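Local coordinates for ribonuclease mar1, putative (Trypanosoma cruzi, PDB 1YZV), which is of unknown function but belongs to the isochorismatase family, and may act as a ribonuclease or another hydrolase, at residues Lys136-Ala141 / Asp166-Ser171. Residues are numbered along the deposited sequence; the frame is centred on the assembly and turned at random.
Sequences KKVVIA and DGCYIS
Val138 to Ala141 pair in parallel with Cys168 to Ser171, the strand axes 4.6 Å apart at closest approach and turned 26° from each other. They are the two strands of a right-handed beta-alpha-beta crossover through helix 150-161, at one edge of the six-stranded parallel sheet of the isochorismatase fold; strand 168-171 is outermost within this chain. Four backbone hydrogen bonds alternate in donor: Val138 N to Gly167 O (2.9 Å), Tyr169 N to Val138 O, Ile140 N to Tyr169 O, and Ser171 N to Ile140 O (2.8 Å). On the face bearing Val139 and Tyr169, the tyrosine CG sits between its backbone N and carbonyl carbon (chi1 67°), and the ring lies across the valine, whose CB is 4.1 Å above the ring plane toward the rim. The two methyls divide the outer ring: Val139 CG1 meets Tyr169 CE2 at 3.4 Å, while CG2 approaches CZ and CE1. Tyr169 OH hydrogen-bonds to Gln179 and Leu13, holding the ring's far end. On the other sheet face Val138 CG1 packs on Cys168 CB at 3.8 Å, and Leu132 of helix 120-133 touches both residues. Just before the strands begin, where the two segments separate, one water donates to both Lys136 O (2.7 Å) and Asp166 O (2.8 Å).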
ATOM      1  N   LYS A 136       3.269  -8.595 -21.062  1.00 26.14           N
ATOM      2  CA  LYS A 136       1.877  -8.988 -20.960  1.00 24.89           C
ATOM      3  C   LYS A 136       1.245  -8.290 -19.742  1.00 26.81           C
ATOM      4  O   LYS A 136       1.924  -7.997 -18.763  1.00 28.50           O
ATOM      5  CB  LYS A 136       1.765 -10.505 -20.807  1.00 25.76           C
ATOM      6  CG  LYS A 136       2.467 -11.348 -21.890  1.00 28.83           C
ATOM      7  CD  LYS A 136       1.822 -11.162 -23.238  1.00 23.81           C
ATOM      8  CE  LYS A 136       2.457 -12.030 -24.309  1.00 28.58           C
ATOM      9  NZ  LYS A 136       1.671 -11.940 -25.605  1.00 23.41           N
ATOM     10  N   LYS A 137      -0.064  -8.096 -19.791  1.00 25.09           N
ATOM     11  CA  LYS A 137      -0.857  -7.676 -18.635  1.00 25.18           C
ATOM     12  C   LYS A 137      -1.106  -8.916 -17.822  1.00 22.55           C
ATOM     13  O   LYS A 137      -1.331 -10.000 -18.375  1.00 26.45           O
ATOM     14  CB  LYS A 137      -2.207  -7.070 -19.094  1.00 24.89           C
ATOM     15  CG  LYS A 137      -3.144  -6.628 -17.898  1.00 27.25           C
ATOM     16  CD  LYS A 137      -4.456  -6.005 -18.410  1.00 33.92           C
ATOM     17  CE  LYS A 137      -4.286  -4.531 -18.867  1.00 36.19           C
ATOM     18  NZ  LYS A 137      -5.247  -4.178 -19.985  1.00 34.37           N
ATOM     19  N   VAL A 138      -0.926  -8.817 -16.521  1.00 26.19           N
ATOM     20  CA  VAL A 138      -1.164  -9.970 -15.647  1.00 22.83           C
ATOM     21  C   VAL A 138      -1.966  -9.555 -14.405  1.00 23.26           C
ATOM     22  O   VAL A 138      -1.693  -8.524 -13.780  1.00 22.47           O
ATOM     23  CB  VAL A 138       0.159 -10.772 -15.332  1.00 26.80           C
ATOM     24  CG1 VAL A 138       1.260  -9.913 -14.897  1.00 30.40           C
ATOM     25  CG2 VAL A 138      -0.081 -11.892 -14.312  1.00 29.11           C
ATOM     26  N   VAL A 139      -3.056 -10.278 -14.148  1.00 20.50           N
ATOM     27  CA  VAL A 139      -3.948  -9.968 -13.042  1.00 21.50           C
ATOM     28  C   VAL A 139      -3.976 -11.151 -12.123  1.00 20.60           C
ATOM     29  O   VAL A 139      -4.200 -12.295 -12.589  1.00 22.88           O
ATOM     30  CB  VAL A 139      -5.364  -9.643 -13.560  1.00 22.87           C
ATOM     31  CG1 VAL A 139      -6.273  -9.143 -12.403  1.00 22.53           C
ATOM     32  CG2 VAL A 139      -5.234  -8.602 -14.607  1.00 28.07           C
ATOM     33  N   ILE A 140      -3.569 -10.917 -10.886  1.00 21.14           N
ATOM     34  CA  ILE A 140      -3.538 -11.954  -9.885  1.00 21.21           C
ATOM     35  C   ILE A 140      -4.979 -12.057  -9.300  1.00 20.23           C
ATOM     36  O   ILE A 140      -5.519 -11.071  -8.826  1.00 23.24           O
ATOM     37  CB  ILE A 140      -2.508 -11.643  -8.768  1.00 20.78           C
ATOM     38  CG1 ILE A 140      -1.143 -11.256  -9.332  1.00 25.33           C
ATOM     39  CG2 ILE A 140      -2.400 -12.777  -7.773  1.00 20.69           C
ATOM     40  CD1 ILE A 140      -0.522 -12.292 -10.160  1.00 25.67           C
ATOM     41  N   ALA A 141      -5.525 -13.272  -9.213  1.00 20.23           N
ATOM     42  CA  ALA A 141      -6.785 -13.479  -8.479  1.00 18.68           C
ATOM     43  C   ALA A 141      -6.432 -13.876  -7.069  1.00 21.41           C
ATOM     44  O   ALA A 141      -6.219 -15.059  -6.788  1.00 21.10           O
ATOM     45  CB  ALA A 141      -7.639 -14.564  -9.137  1.00 21.29           C
ATOM     46  N   ASP A 166       3.423  -1.196 -14.258  1.00 38.15           N
ATOM     47  CA  ASP A 166       3.989  -1.978 -15.344  1.00 35.55           C
ATOM     48  C   ASP A 166       3.073  -3.038 -15.883  1.00 37.11           C
ATOM     49  O   ASP A 166       3.516  -3.798 -16.770  1.00 38.23           O
ATOM     50  CB  ASP A 166       5.283  -2.629 -14.873  1.00 39.45           C
ATOM     51  CG  ASP A 166       6.424  -1.607 -14.714  1.00 44.45           C
ATOM     52  OD1 ASP A 166       6.359  -0.473 -15.286  1.00 47.46           O
ATOM     53  OD2 ASP A 166       7.350  -1.929 -13.964  1.00 52.68           O
ATOM     54  N   GLY A 167       1.782  -3.054 -15.470  1.00 31.72           N
ATOM     55  CA  GLY A 167       0.870  -4.028 -16.024  1.00 27.38           C
ATOM     56  C   GLY A 167       0.581  -5.304 -15.233  1.00 25.66           C
ATOM     57  O   GLY A 167      -0.091  -6.159 -15.752  1.00 24.30           O
ATOM     58  N   CYS A 168       0.941  -5.358 -13.947  1.00 23.18           N
ATOM     59  CA  CYS A 168       0.536  -6.423 -13.064  1.00 22.57           C
ATOM     60  C   CYS A 168      -0.279  -5.788 -11.954  1.00 26.35           C
ATOM     61  O   CYS A 168       0.195  -4.876 -11.298  1.00 28.82           O
ATOM     62  CB  CYS A 168       1.744  -7.090 -12.438  1.00 25.13           C
ATOM     63  SG  CYS A 168       1.357  -8.255 -11.117  1.00 26.21           S
ATOM     64  N   TYR A 169      -1.519  -6.223 -11.791  1.00 22.07           N
ATOM     65  CA  TYR A 169      -2.267  -5.867 -10.588  1.00 23.88           C
ATOM     66  C   TYR A 169      -3.034  -7.010  -9.946  1.00 21.52           C
ATOM     67  O   TYR A 169      -3.110  -8.137 -10.475  1.00 21.61           O
ATOM     68  CB  TYR A 169      -3.219  -4.760 -10.898  1.00 24.11           C
ATOM     69  CG  TYR A 169      -4.299  -5.166 -11.829  1.00 23.78           C
ATOM     70  CD1 TYR A 169      -4.146  -4.973 -13.198  1.00 29.37           C
ATOM     71  CD2 TYR A 169      -5.612  -5.438 -11.338  1.00 25.73           C
ATOM     72  CE1 TYR A 169      -5.179  -5.279 -14.066  1.00 32.52           C
ATOM     73  CE2 TYR A 169      -6.653  -5.744 -12.193  1.00 26.22           C
ATOM     74  CZ  TYR A 169      -6.416  -5.736 -13.574  1.00 28.97           C
ATOM     75  OH  TYR A 169      -7.470  -5.948 -14.476  1.00 25.38           O
ATOM     76  N   ILE A 170      -3.508  -6.743  -8.744  1.00 19.42           N
ATOM     77  CA  ILE A 170      -4.134  -7.786  -7.943  1.00 22.23           C
ATOM     78  C   ILE A 170      -5.610  -7.483  -7.855  1.00 21.63           C
ATOM     79  O   ILE A 170      -6.020  -6.355  -7.455  1.00 22.37           O
ATOM     80  CB  ILE A 170      -3.562  -7.819  -6.506  1.00 23.09           C
ATOM     81  CG1 ILE A 170      -2.050  -7.903  -6.556  1.00 26.87           C
ATOM     82  CG2 ILE A 170      -4.226  -8.930  -5.698  1.00 20.69           C
ATOM     83  CD1 ILE A 170      -1.596  -9.094  -7.029  1.00 46.13           C
ATOM     84  N   SER A 171      -6.395  -8.503  -8.146  1.00 20.65           N
ATOM     85  CA  SER A 171      -7.856  -8.393  -8.132  1.00 21.45           C
ATOM     86  C   SER A 171      -8.441  -9.667  -7.521  1.00 21.18           C
ATOM     87  O   SER A 171      -7.743 -10.398  -6.799  1.00 22.68           O
ATOM     88  CB  SER A 171      -8.371  -8.120  -9.565  1.00 21.88           C
ATOM     89  OG  SER A 171      -9.722  -7.692  -9.581  1.00 19.60           O
TER
HETATM   90  O   HOH W   1       3.244  -5.615 -18.918  1.00 36.20           O